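Local coordinates for diacylglycerol O-acyltransferase (Marinobacter hydrocarbonoclasticus, PDB 6CHJ), which probably catalyses acyl transfer from acyl-CoA to diacylglycerol to give triacylglycerol, and also acts as a wax ester synthase, at residues F57-L61 and R110-W115; F11-E15 and V134-L138; D404-L410 and I426-L432; G383-L388 and T415-D419; V40-A44 and H118-G122. All coordinates share one frame; numbering follows the deposited sequence.

Interaction 1: F57-L61 and R110-W115; sequences FNQRL and RERPMW
Phe57 engages the indole of Trp115 twice, with its backbone carbonyl at the N-H and with the edge of its ring at the indole face. Trp115 NE1 donates to Phe57 O at 2.7 Å, reaching a lone pair in the carbonyl plane, although the bond is bent (144° at the hydrogen). The Phe57 ring stands on the five-membered part of the indole in an edge-to-face stack, planes at 86°, with Phe57 CD1 leading, 3.5 Å from Trp115 CG. Trp115 CG, set between its backbone N and carbonyl carbon (chi1 62°), brings the indole N-H to Phe57 O. His81 and Trp165 add further ring contacts to Trp115. Between the two ends of the contact, Pro113 presses its CB against Gln59 O at 3.0 Å, and Arg60 CB rests 3.8 Å from Pro113 CD. The fold here is the start of a beta hairpin, strands 59-64 and 67-72, laid against the connection that leads into strand 115-121; Met114 centres an inverse gamma turn there. At the far end Arg60 runs extended beside Glu111, and NH1 of Arg60 forms a loose salt bridge with Glu111 OE2 at 3.6 Å, the two planar groups steeply inclined. Leu61 CB meets Met114 CE at 4.3 Å, while the guanidinium of Arg110 turns elsewhere, to Leu12 O and Glu15. Glu111 and Arg112 also border the second subunit, packing on its Thr236 and Arg430.

Interaction 2: F11-E15 and V134-L138; sequences FLWLE and VHHSL
Phe11 leaves its helix straight for His136. Its CB starts beside Ser137, 3.8 Å from OG; its CG already has the imidazole in range, lying 3.8 Å from His136 ND1. On one side of the ring CD1 and CE1 run over His136 CB and CG, on the other CD2 and CE2 run over ND1, and the approach tightens toward the tip, where Phe11 CE2 is 3.1 Å from His136 ND1 and Phe11 CZ lies 3.2 Å from His136 CE1. The result is an offset stack, centroids 3.7 Å apart and planes inclined by 23°, backed by a CH-pi contact from His136 CB. The next residue, Leu12, puts its CG 3.2 Å from Ser137 OG, a hydroxyl whose polar partner is Asp8 O. His135 turns its ring toward Glu15: NE2 donates to Glu15 OE1 at 3.0 Å, striking that oxygen from above the carboxylate plane, while ND1 accepts the backbone N-H of Ser137. Both imidazole nitrogens are thus engaged, which fixes the rotation of the ring. Glu15, its CG anti to the backbone N (chi1 174°), reaches out with an extended chain and is itself held by Arg110 through OE1 and by Met21 N through OE2, a second shell that positions it for His135. The two histidines open the HHxxxDG sequence characteristic of the active site in this acyltransferase family.

Interaction 3: D404-L410 and I426-L432; sequences DMDRLAL and IGCRRTL
Ala409 O is approached by two donors from the opposite segment: Cys428 N gives it a hydrogen bond of 3.0 Å, and Gly427 CA adds a CA-H...O contact at 3.1 Å. One residue on, Leu410 and Gly427 form an antiparallel non-hydrogen-bonded pair, where strands 410-417 and 420-428 run side by side. Asp404 lays its carboxylate against this backbone. Its OD2 comes to 3.0 Å from Gly427 CA, whereas OD1 stands 2.8 Å from Ile426 O, one acceptor facing another; so buried a carboxylate would plausibly have a raised pKa. Replacing Asp404 with an alanine would probably open a gap over Gly427 and leave Arg239 without its long, weak ion partner. Beyond the bridge the contact turns apolar. Leu432 CD1 sits 3.5 Å from Leu410 CB and 4.0 Å from Ala409 CB, the two leucines crossing at about a right angle, and it would crowd any CB at Gly427. Thr431, with OG1 between its backbone N and carbonyl carbon (chi1 60°), brings that oxygen 3.3 Å from Ala409 CB. The turn that delivers these two residues is tied back by Thr431 N to Cys428 SG, a nearly straight bond (171°). Around the contact, Ile426 packs on Phe241 of strand 239-247, Leu410 and Leu432 pack on Leu274 and Tyr277 of helix 262-280, and the type II turn from Met405 to Leu408 leans on Leu363 of helix 345-365.

Interaction 4: G383-L388 and T415-D419; sequences GPSRPL and TSYND
Tyr417 and Pro384 form the close-packed half of this contact. Pro384 CG lies 3.8 Å from Tyr417 CD1, and Pro384 O receives the backbone N-H of Asn418 at 2.9 Å, an almost straight bond in the carbonyl plane. The phenol spans the bend of the loop: with CG anti to the backbone N (chi1 163°) the ring carries its hydroxyl to Leu388 N, which lies at the ring edge near its plane and donates to Tyr417 OH at 3.1 Å. The same hydroxyl has Leu395 O as another partner, which fixes the end of the ring. Gly383 is squeezed against the strand, its CA 3.1 Å from Ser416 O, and a CB there would clash with that oxygen; the bond from Gly383 N to Ser416 OG is weak. The outer half is looser. Ser385, Arg386 and Pro387 are exposed, and the Asn418 amide lies against their backbone and the Pro387 ring, Asn418 OD1 standing 3.2 Å from Pro387 CD. As modelled, this oxygen also faces Ser385 O, another acceptor, so the amide orientation is doubtful. Arg386 heads away to a salt bridge with Glu154. The loop 383-388 carries the chain from strand 376-380, in the same sheet as strand 410-417, to strand 389-390 in the other six-stranded sheet; Tyr417, at the end of strand 410-417, touches Met398 of strand 393-401, which belongs to that second sheet.

Interaction 5: V40-A44 and H118-G122; sequences VAQLA and HLIEG
Leu119 is the bump of the strand, and the side of helix 40-44 supplies the hollow. Its two methyls divide the work: CD1 turns to Val40 CG1 at 3.8 Å, while CD2 pushes in over the helix backbone, 3.7 Å from Ala44 N and 3.8 Å from Ala44 CB. Leu43 closes one wall, its CG 4.0 Å from Leu119 CD2. Leu119 CG, anti to the backbone N (chi1 172°), carries the branch down onto the small Ala44. The helix answers with a knob of its own: Val40 CG1 dips between Leu119 and Glu121, 3.8 Å from Glu121 CB, as the valine and leucine slide past each other in opposite directions. Replacing Leu119 with an alanine would probably leave a gap between Val40, Leu43 and Ala44 and set the helix less firmly on the sheet. The short axes run nearly antiparallel, at 159°, and approach to 9.1 Å, in helix-on-sheet packing. Phe84 and Phe128, on the strands flanking 115-121, widen the floor for the helix, while Ile120 points to the other side of the sheet, onto helix 93-105. Glu121 gives mainly its CB to the contact, with OE1 lying loosely near Ala41. Between the segments, then, the join is aliphatic: shape and exclusion of water hold it, and the Glu121 carboxylate is directed to the second subunit, where OE2 bonds Thr89.

Overall arrangement
Interactions 1, 2 and 5 belong to the catalytic domain, interactions 3 and 4 to the C-terminal domain. Interaction 2 carries the histidine motif of the probable active site, and interaction 1 backs it directly: Arg110 NH2 lies 2.8 Å from Leu12 O and 3.0 Å from Glu15 OE1. Interaction 3 comes nearest from the other half, about 5 Å from interaction 2 between closest atoms, without touching. Interactions 3 and 4 share one sheet, their centres about 28 Å apart on opposite sides of the chain's centre. Interaction 5 lies on the sheet that also reaches interaction 2, about 28 Å away between centres. Interactions 1, 3 and 5 all touch the second subunit.

Interaction 1: F57-L61 and R110-W115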
# COMPACT_ATOMS: atom_id res chain seq x y z
N PHE B 57 -6.96 17.09 -9.31
CA PHE B 57 -7.33 15.79 -8.78
C PHE B 57 -8.12 14.92 -9.76
O PHE B 57 -8.44 13.77 -9.43
CB PHE B 57 -8.14 15.98 -7.51
CG PHE B 57 -7.42 16.72 -6.44
CD1 PHE B 57 -6.73 16.04 -5.45
CD2 PHE B 57 -7.43 18.11 -6.42
CE1 PHE B 57 -6.06 16.73 -4.46
CE2 PHE B 57 -6.76 18.80 -5.44
CZ PHE B 57 -6.08 18.11 -4.45
N ASN B 58 -8.45 15.43 -10.94
CA ASN B 58 -9.14 14.63 -11.95
C ASN B 58 -8.24 14.32 -13.12
O ASN B 58 -8.71 13.83 -14.15
CB ASN B 58 -10.42 15.33 -12.43
CG ASN B 58 -10.15 16.59 -13.23
OD1 ASN B 58 -9.10 17.23 -13.12
ND2 ASN B 58 -11.11 16.96 -14.07
N GLN B 59 -6.95 14.62 -12.98
CA GLN B 59 -5.96 14.33 -14.00
C GLN B 59 -5.44 12.91 -13.80
O GLN B 59 -5.28 12.45 -12.67
CB GLN B 59 -4.81 15.34 -13.90
CG GLN B 59 -5.25 16.78 -14.07
CD GLN B 59 -5.83 17.04 -15.46
OE1 GLN B 59 -5.21 16.68 -16.47
NE2 GLN B 59 -7.02 17.63 -15.51
N ARG B 60 -5.15 12.22 -14.89
CA ARG B 60 -4.57 10.90 -14.75
C ARG B 60 -3.51 10.72 -15.82
O ARG B 60 -3.54 11.38 -16.86
CB ARG B 60 -5.64 9.80 -14.82
CG ARG B 60 -5.96 9.28 -16.18
CD ARG B 60 -6.88 8.07 -16.07
NE ARG B 60 -6.82 7.23 -17.27
CZ ARG B 60 -5.80 6.42 -17.57
NH1 ARG B 60 -4.74 6.33 -16.77
NH2 ARG B 60 -5.85 5.71 -18.69
N LEU B 61 -2.56 9.84 -15.53
CA LEU B 61 -1.42 9.66 -16.41
C LEU B 61 -1.81 8.82 -17.62
O LEU B 61 -2.50 7.81 -17.50
CB LEU B 61 -0.25 9.00 -15.67
CG LEU B 61 1.07 8.91 -16.45
CD1 LEU B 61 1.56 10.30 -16.88
CD2 LEU B 61 2.15 8.16 -15.67
N ARG B 110 -0.85 4.05 -10.73
CA ARG B 110 -0.64 5.07 -11.76
C ARG B 110 -1.80 5.19 -12.74
O ARG B 110 -1.87 6.19 -13.47
CB ARG B 110 0.65 4.78 -12.53
CG ARG B 110 1.84 5.51 -11.94
CD ARG B 110 3.10 5.27 -12.75
NE ARG B 110 4.24 5.61 -11.93
CZ ARG B 110 5.51 5.55 -12.32
NH1 ARG B 110 5.82 5.14 -13.54
NH2 ARG B 110 6.46 5.91 -11.46
N GLU B 111 -2.70 4.21 -12.78
CA GLU B 111 -3.80 4.22 -13.73
C GLU B 111 -4.97 5.11 -13.29
O GLU B 111 -5.92 5.29 -14.07
CB GLU B 111 -4.27 2.79 -13.98
CG GLU B 111 -3.33 1.97 -14.88
CD GLU B 111 -3.82 1.87 -16.33
OE1 GLU B 111 -4.27 0.78 -16.76
OE2 GLU B 111 -3.77 2.90 -17.05
N ARG B 112 -4.94 5.67 -12.08
CA ARG B 112 -5.94 6.62 -11.62
C ARG B 112 -5.25 7.89 -11.15
O ARG B 112 -4.05 7.88 -10.86
CB ARG B 112 -6.78 6.02 -10.50
CG ARG B 112 -7.12 4.58 -10.75
CD ARG B 112 -8.00 4.09 -9.66
NE ARG B 112 -9.40 4.22 -10.05
CZ ARG B 112 -10.27 3.22 -10.02
NH1 ARG B 112 -9.89 2.02 -9.60
NH2 ARG B 112 -11.51 3.43 -10.40
N PRO B 113 -5.98 9.01 -11.10
CA PRO B 113 -5.40 10.22 -10.50
C PRO B 113 -4.77 9.89 -9.16
O PRO B 113 -5.32 9.12 -8.37
CB PRO B 113 -6.61 11.16 -10.35
CG PRO B 113 -7.82 10.30 -10.63
CD PRO B 113 -7.36 9.22 -11.53
N MET B 114 -3.58 10.41 -8.93
CA MET B 114 -2.72 9.86 -7.89
C MET B 114 -2.86 10.67 -6.60
O MET B 114 -1.94 11.34 -6.13
CB MET B 114 -1.29 9.79 -8.39
CG MET B 114 -1.18 8.99 -9.69
SD MET B 114 0.50 8.60 -10.17
CE MET B 114 0.73 9.70 -11.58
N TRP B 115 -4.04 10.56 -6.00
CA TRP B 115 -4.26 11.16 -4.69
C TRP B 115 -5.14 10.25 -3.86
O TRP B 115 -5.95 9.50 -4.39
CB TRP B 115 -4.88 12.55 -4.81
CG TRP B 115 -6.23 12.56 -5.45
CD1 TRP B 115 -6.50 12.70 -6.79
CD2 TRP B 115 -7.50 12.47 -4.79
NE1 TRP B 115 -7.85 12.68 -7.00
CE2 TRP B 115 -8.49 12.54 -5.79
CE3 TRP B 115 -7.89 12.32 -3.46
CZ2 TRP B 115 -9.85 12.47 -5.49
CZ3 TRP B 115 -9.24 12.26 -3.16
CH2 TRP B 115 -10.20 12.34 -4.17

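Interaction 2: F11-E15 and V134-L138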
# COMPACT_ATOMS: atom_id res chain seq x y z
N PHE B 11 10.07 12.50 -11.27
CA PHE B 11 9.54 11.81 -10.09
C PHE B 11 8.89 10.49 -10.46
O PHE B 11 8.89 9.54 -9.67
CB PHE B 11 8.54 12.71 -9.35
CG PHE B 11 9.20 13.88 -8.64
CD1 PHE B 11 9.77 13.71 -7.39
CD2 PHE B 11 9.26 15.14 -9.23
CE1 PHE B 11 10.38 14.76 -6.73
CE2 PHE B 11 9.87 16.20 -8.57
CZ PHE B 11 10.44 16.01 -7.32
N LEU B 12 8.31 10.41 -11.66
CA LEU B 12 7.83 9.12 -12.14
C LEU B 12 9.00 8.18 -12.36
O LEU B 12 8.94 7.00 -12.00
CB LEU B 12 7.04 9.31 -13.44
CG LEU B 12 5.63 9.86 -13.32
CD1 LEU B 12 5.05 10.08 -14.70
CD2 LEU B 12 4.78 8.89 -12.53
N TRP B 13 10.09 8.72 -12.89
CA TRP B 13 11.17 7.88 -13.40
C TRP B 13 11.95 7.22 -12.27
O TRP B 13 12.14 6.00 -12.28
CB TRP B 13 12.07 8.73 -14.30
CG TRP B 13 13.22 7.98 -14.88
CD1 TRP B 13 13.18 7.08 -15.92
CD2 TRP B 13 14.58 8.08 -14.48
NE1 TRP B 13 14.45 6.61 -16.18
CE2 TRP B 13 15.32 7.20 -15.31
CE3 TRP B 13 15.25 8.81 -13.49
CZ2 TRP B 13 16.70 7.05 -15.17
CZ3 TRP B 13 16.61 8.65 -13.36
CH2 TRP B 13 17.32 7.78 -14.19
N LEU B 14 12.38 7.98 -11.27
CA LEU B 14 13.19 7.38 -10.22
C LEU B 14 12.35 6.73 -9.13
O LEU B 14 12.90 6.32 -8.10
CB LEU B 14 14.16 8.40 -9.62
CG LEU B 14 13.67 9.73 -9.08
CD1 LEU B 14 13.43 9.55 -7.63
CD2 LEU B 14 14.74 10.78 -9.27
N GLU B 15 11.04 6.62 -9.34
CA GLU B 15 10.20 5.87 -8.42
C GLU B 15 10.44 4.37 -8.60
O GLU B 15 10.60 3.87 -9.72
CB GLU B 15 8.72 6.20 -8.64
CG GLU B 15 7.76 5.36 -7.83
CD GLU B 15 6.41 6.04 -7.61
OE1 GLU B 15 5.68 6.22 -8.60
OE2 GLU B 15 6.09 6.39 -6.44
N VAL B 134 -0.49 12.56 -2.08
CA VAL B 134 -0.51 12.97 -3.48
C VAL B 134 0.85 12.70 -4.11
O VAL B 134 1.88 12.95 -3.49
CB VAL B 134 -0.90 14.45 -3.67
CG1 VAL B 134 -1.03 14.78 -5.16
CG2 VAL B 134 -2.21 14.75 -2.96
N HIS B 135 0.84 12.23 -5.35
CA HIS B 135 2.09 11.97 -6.05
C HIS B 135 2.77 13.27 -6.46
O HIS B 135 2.12 14.20 -6.96
CB HIS B 135 1.85 11.09 -7.27
CG HIS B 135 3.09 10.39 -7.74
ND1 HIS B 135 3.98 10.97 -8.62
CD2 HIS B 135 3.61 9.18 -7.41
CE1 HIS B 135 4.98 10.14 -8.84
NE2 HIS B 135 4.78 9.05 -8.11
N HIS B 136 4.09 13.33 -6.28
CA HIS B 136 4.85 14.54 -6.61
C HIS B 136 4.77 14.89 -8.10
O HIS B 136 4.84 16.08 -8.45
CB HIS B 136 6.31 14.37 -6.17
CG HIS B 136 7.00 15.66 -5.82
ND1 HIS B 136 7.38 16.59 -6.77
CD2 HIS B 136 7.40 16.16 -4.63
CE1 HIS B 136 7.96 17.61 -6.18
NE2 HIS B 136 7.99 17.38 -4.88
N SER B 137 4.62 13.90 -8.98
CA SER B 137 4.38 14.21 -10.39
C SER B 137 3.13 15.03 -10.60
O SER B 137 3.04 15.78 -11.58
CB SER B 137 4.27 12.93 -11.21
OG SER B 137 5.54 12.57 -11.71
N LEU B 138 2.14 14.91 -9.71
CA LEU B 138 0.87 15.60 -9.86
C LEU B 138 0.82 16.90 -9.07
O LEU B 138 0.29 17.90 -9.55
CB LEU B 138 -0.28 14.69 -9.44
CG LEU B 138 -1.67 15.20 -9.84
CD1 LEU B 138 -1.85 15.10 -11.35
CD2 LEU B 138 -2.77 14.45 -9.10

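Interaction 3: D404-L410 and I426-L432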
# COMPACT_ATOMS: atom_id res chain seq x y z
N ASP B 404 11.61 9.63 1.33
CA ASP B 404 12.90 8.97 1.42
C ASP B 404 13.35 8.40 0.07
O ASP B 404 12.54 8.07 -0.81
CB ASP B 404 12.86 7.82 2.42
CG ASP B 404 12.51 8.27 3.80
OD1 ASP B 404 12.98 9.35 4.23
OD2 ASP B 404 11.78 7.52 4.48
N MET B 405 14.67 8.23 -0.05
CA MET B 405 15.33 7.67 -1.23
C MET B 405 16.43 6.73 -0.76
O MET B 405 16.94 6.85 0.36
CB MET B 405 15.98 8.76 -2.08
CG MET B 405 15.09 9.42 -3.08
SD MET B 405 16.09 10.49 -4.10
CE MET B 405 17.29 9.28 -4.74
N ASP B 406 16.82 5.81 -1.66
CA ASP B 406 18.11 5.14 -1.55
C ASP B 406 19.19 6.18 -1.25
O ASP B 406 19.33 7.16 -1.97
CB ASP B 406 18.46 4.43 -2.87
CG ASP B 406 17.92 3.00 -2.97
OD1 ASP B 406 17.43 2.43 -1.98
OD2 ASP B 406 18.00 2.45 -4.08
N ARG B 407 19.94 5.95 -0.17
CA ARG B 407 21.03 6.80 0.33
C ARG B 407 20.55 8.14 0.90
O ARG B 407 21.39 9.01 1.20
CB ARG B 407 22.13 7.02 -0.73
CG ARG B 407 23.03 5.78 -0.93
CD ARG B 407 23.71 5.69 -2.32
NE ARG B 407 22.80 5.62 -3.48
CZ ARG B 407 22.37 4.50 -4.06
NH1 ARG B 407 21.59 4.57 -5.12
NH2 ARG B 407 22.71 3.32 -3.58
N LEU B 408 19.22 8.33 1.08
CA LEU B 408 18.64 9.36 1.97
C LEU B 408 17.52 8.69 2.78
O LEU B 408 16.33 8.94 2.57
CB LEU B 408 18.11 10.57 1.19
CG LEU B 408 19.16 11.43 0.48
CD1 LEU B 408 18.53 12.36 -0.58
CD2 LEU B 408 19.97 12.22 1.52
N ALA B 409 17.91 7.86 3.76
CA ALA B 409 16.91 7.13 4.53
C ALA B 409 15.97 8.06 5.29
O ALA B 409 14.80 7.69 5.52
CB ALA B 409 17.59 6.16 5.50
N LEU B 410 16.42 9.26 5.65
CA LEU B 410 15.69 10.15 6.54
C LEU B 410 15.43 11.49 5.86
O LEU B 410 16.33 12.07 5.26
CB LEU B 410 16.45 10.38 7.85
CG LEU B 410 15.84 11.27 8.94
CD1 LEU B 410 14.50 10.75 9.50
CD2 LEU B 410 16.82 11.44 10.09
N ILE B 426 10.18 11.42 8.35
CA ILE B 426 9.81 10.20 7.63
C ILE B 426 11.10 9.44 7.30
O ILE B 426 12.07 10.03 6.82
CB ILE B 426 8.99 10.49 6.36
CG1 ILE B 426 8.47 9.20 5.74
CG2 ILE B 426 9.78 11.33 5.36
CD1 ILE B 426 7.22 8.69 6.39
N GLY B 427 11.11 8.14 7.59
CA GLY B 427 12.34 7.38 7.44
C GLY B 427 12.07 5.95 7.05
O GLY B 427 10.97 5.40 7.26
N CYS B 428 13.10 5.34 6.45
CA CYS B 428 13.04 3.91 6.16
C CYS B 428 13.02 3.14 7.48
O CYS B 428 13.91 3.30 8.31
CB CYS B 428 14.23 3.48 5.30
SG CYS B 428 14.49 1.69 5.34
N ARG B 429 11.97 2.33 7.68
CA ARG B 429 11.82 1.61 8.95
C ARG B 429 13.01 0.68 9.24
O ARG B 429 13.38 0.51 10.40
CB ARG B 429 10.53 0.79 8.93
CG ARG B 429 10.31 -0.00 10.21
CD ARG B 429 8.98 -0.73 10.25
NE ARG B 429 8.71 -1.24 11.60
CZ ARG B 429 8.01 -0.59 12.52
NH1 ARG B 429 7.48 0.61 12.27
NH2 ARG B 429 7.84 -1.14 13.72
N ARG B 430 13.62 0.06 8.21
CA ARG B 430 14.71 -0.87 8.51
C ARG B 430 16.01 -0.15 8.87
O ARG B 430 16.67 -0.49 9.85
CB ARG B 430 14.98 -1.81 7.34
CG ARG B 430 16.23 -2.65 7.60
CD ARG B 430 16.81 -3.24 6.34
NE ARG B 430 17.46 -2.23 5.49
CZ ARG B 430 17.71 -2.41 4.19
NH1 ARG B 430 17.34 -3.55 3.60
NH2 ARG B 430 18.31 -1.45 3.48
N THR B 431 16.41 0.84 8.07
CA THR B 431 17.73 1.38 8.32
C THR B 431 17.74 2.33 9.51
O THR B 431 18.81 2.61 10.06
CB THR B 431 18.30 2.04 7.05
OG1 THR B 431 17.44 3.09 6.62
CG2 THR B 431 18.36 1.02 5.91
N LEU B 432 16.57 2.79 9.97
CA LEU B 432 16.48 3.74 11.07
C LEU B 432 15.60 3.18 12.18
O LEU B 432 14.50 3.68 12.44
CB LEU B 432 15.95 5.09 10.58
CG LEU B 432 17.02 5.81 9.75
CD1 LEU B 432 16.51 7.11 9.19
CD2 LEU B 432 18.24 6.03 10.62

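Interaction 4: G383-L388 and T415-D419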
# COMPACT_ATOMS: atom_id res chain seq x y z
N GLY B 383 3.93 28.16 7.24
CA GLY B 383 2.51 27.97 7.08
C GLY B 383 1.67 29.13 7.60
O GLY B 383 2.15 30.25 7.77
N PRO B 384 0.39 28.86 7.87
CA PRO B 384 -0.55 29.93 8.24
C PRO B 384 -0.36 30.43 9.66
O PRO B 384 -0.11 29.66 10.60
CB PRO B 384 -1.92 29.26 8.08
CG PRO B 384 -1.63 27.81 8.39
CD PRO B 384 -0.27 27.54 7.81
N SER B 385 -0.51 31.75 9.82
CA SER B 385 -0.15 32.45 11.05
C SER B 385 -1.25 32.48 12.11
O SER B 385 -0.99 32.98 13.21
CB SER B 385 0.29 33.88 10.73
OG SER B 385 -0.46 34.41 9.65
N ARG B 386 -2.44 31.98 11.81
CA ARG B 386 -3.59 32.10 12.70
C ARG B 386 -4.36 30.78 12.72
O ARG B 386 -4.26 29.99 11.77
CB ARG B 386 -4.52 33.25 12.26
CG ARG B 386 -3.81 34.61 12.22
CD ARG B 386 -4.74 35.75 11.91
NE ARG B 386 -5.28 35.65 10.57
CZ ARG B 386 -4.73 36.22 9.51
NH1 ARG B 386 -3.62 36.92 9.65
NH2 ARG B 386 -5.29 36.09 8.31
N PRO B 387 -5.13 30.52 13.79
CA PRO B 387 -5.83 29.23 13.88
C PRO B 387 -6.82 29.03 12.75
O PRO B 387 -7.30 29.98 12.12
CB PRO B 387 -6.54 29.31 15.24
CG PRO B 387 -5.75 30.29 16.02
CD PRO B 387 -5.29 31.32 15.01
N LEU B 388 -7.12 27.76 12.48
CA LEU B 388 -7.90 27.39 11.31
C LEU B 388 -8.91 26.32 11.70
O LEU B 388 -8.79 25.65 12.73
CB LEU B 388 -7.01 26.92 10.16
CG LEU B 388 -6.21 28.02 9.46
CD1 LEU B 388 -5.30 27.47 8.38
CD2 LEU B 388 -7.16 29.05 8.89
N THR B 415 7.35 22.83 9.23
CA THR B 415 6.38 23.85 8.87
C THR B 415 5.95 24.51 10.16
O THR B 415 6.25 24.03 11.26
CB THR B 415 5.19 23.27 8.09
OG1 THR B 415 4.32 24.32 7.66
CG2 THR B 415 4.41 22.33 8.95
N SER B 416 5.24 25.62 10.03
CA SER B 416 4.70 26.30 11.19
C SER B 416 3.21 26.49 11.01
O SER B 416 2.70 26.60 9.88
CB SER B 416 5.40 27.65 11.45
OG SER B 416 5.52 28.41 10.26
N TYR B 417 2.51 26.48 12.13
CA TYR B 417 1.07 26.74 12.17
C TYR B 417 0.81 27.50 13.45
O TYR B 417 0.97 26.95 14.54
CB TYR B 417 0.26 25.44 12.10
CG TYR B 417 -1.21 25.52 12.53
CD1 TYR B 417 -2.10 26.42 11.94
CD2 TYR B 417 -1.71 24.66 13.51
CE1 TYR B 417 -3.45 26.47 12.33
CE2 TYR B 417 -3.04 24.71 13.91
CZ TYR B 417 -3.90 25.61 13.32
OH TYR B 417 -5.23 25.64 13.72
N ASN B 418 0.46 28.79 13.32
CA ASN B 418 0.06 29.64 14.44
C ASN B 418 1.05 29.56 15.60
O ASN B 418 2.19 30.00 15.48
CB ASN B 418 -1.36 29.26 14.90
CG ASN B 418 -1.95 30.28 15.87
OD1 ASN B 418 -2.11 31.46 15.54
ND2 ASN B 418 -2.27 29.83 17.08
N ASP B 419 0.63 28.96 16.71
CA ASP B 419 1.40 28.93 17.95
C ASP B 419 2.70 28.14 17.85
O ASP B 419 3.54 28.27 18.75
CB ASP B 419 0.59 28.29 19.08
CG ASP B 419 -0.42 29.23 19.68
OD1 ASP B 419 -1.39 28.74 20.31
OD2 ASP B 419 -0.26 30.47 19.52

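Interaction 5: V40-A44 and H118-G122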
# COMPACT_ATOMS: atom_id res chain seq x y z
N VAL B 40 -17.46 11.52 13.46
CA VAL B 40 -16.61 11.23 12.30
C VAL B 40 -17.37 10.34 11.32
O VAL B 40 -17.40 10.62 10.11
CB VAL B 40 -15.26 10.63 12.73
CG1 VAL B 40 -14.31 10.60 11.55
CG2 VAL B 40 -14.64 11.47 13.85
N ALA B 41 -18.05 9.29 11.82
CA ALA B 41 -18.84 8.45 10.93
C ALA B 41 -19.87 9.27 10.16
O ALA B 41 -20.06 9.07 8.95
CB ALA B 41 -19.50 7.32 11.71
N GLN B 42 -20.51 10.25 10.83
CA GLN B 42 -21.37 11.20 10.13
C GLN B 42 -20.61 11.94 9.03
O GLN B 42 -21.13 12.15 7.93
CB GLN B 42 -21.96 12.22 11.11
CG GLN B 42 -22.74 11.63 12.27
CD GLN B 42 -24.01 12.38 12.61
OE1 GLN B 42 -23.98 13.47 13.21
NE2 GLN B 42 -25.15 11.79 12.25
N LEU B 43 -19.37 12.37 9.34
CA LEU B 43 -18.59 13.13 8.37
C LEU B 43 -18.25 12.29 7.15
O LEU B 43 -18.34 12.75 6.00
CB LEU B 43 -17.31 13.67 9.02
CG LEU B 43 -16.32 14.35 8.07
CD1 LEU B 43 -17.02 15.39 7.22
CD2 LEU B 43 -15.13 14.97 8.83
N ALA B 44 -17.81 11.04 7.38
CA ALA B 44 -17.44 10.19 6.26
C ALA B 44 -18.62 10.05 5.31
O ALA B 44 -18.45 10.09 4.08
CB ALA B 44 -16.97 8.83 6.76
N HIS B 118 -7.45 10.03 3.53
CA HIS B 118 -7.78 9.03 4.53
C HIS B 118 -8.34 9.75 5.76
O HIS B 118 -7.61 10.43 6.48
CB HIS B 118 -6.54 8.21 4.89
CG HIS B 118 -6.05 7.32 3.78
ND1 HIS B 118 -5.97 5.95 3.91
CD2 HIS B 118 -5.60 7.61 2.53
CE1 HIS B 118 -5.51 5.43 2.78
NE2 HIS B 118 -5.28 6.42 1.93
N LEU B 119 -9.65 9.60 5.99
CA LEU B 119 -10.28 10.09 7.20
C LEU B 119 -10.20 9.00 8.27
O LEU B 119 -10.77 7.91 8.11
CB LEU B 119 -11.73 10.49 6.92
CG LEU B 119 -12.66 10.86 8.09
CD1 LEU B 119 -12.10 12.06 8.81
CD2 LEU B 119 -14.10 11.11 7.60
N ILE B 120 -9.50 9.30 9.36
CA ILE B 120 -9.22 8.34 10.43
C ILE B 120 -10.07 8.70 11.64
O ILE B 120 -10.01 9.82 12.16
CB ILE B 120 -7.73 8.34 10.81
CG1 ILE B 120 -6.83 8.17 9.55
CG2 ILE B 120 -7.45 7.27 11.86
CD1 ILE B 120 -5.46 8.84 9.69
N GLU B 121 -10.86 7.73 12.11
CA GLU B 121 -11.64 7.80 13.34
C GLU B 121 -10.96 6.93 14.39
O GLU B 121 -9.88 6.38 14.15
CB GLU B 121 -13.11 7.36 13.11
CG GLU B 121 -13.34 5.83 13.07
CD GLU B 121 -14.81 5.41 13.39
OE1 GLU B 121 -15.73 6.24 13.21
OE2 GLU B 121 -15.04 4.24 13.79
N GLY B 122 -11.58 6.84 15.56
CA GLY B 122 -11.02 6.08 16.67
C GLY B 122 -9.96 6.79 17.48
O GLY B 122 -9.29 6.14 18.29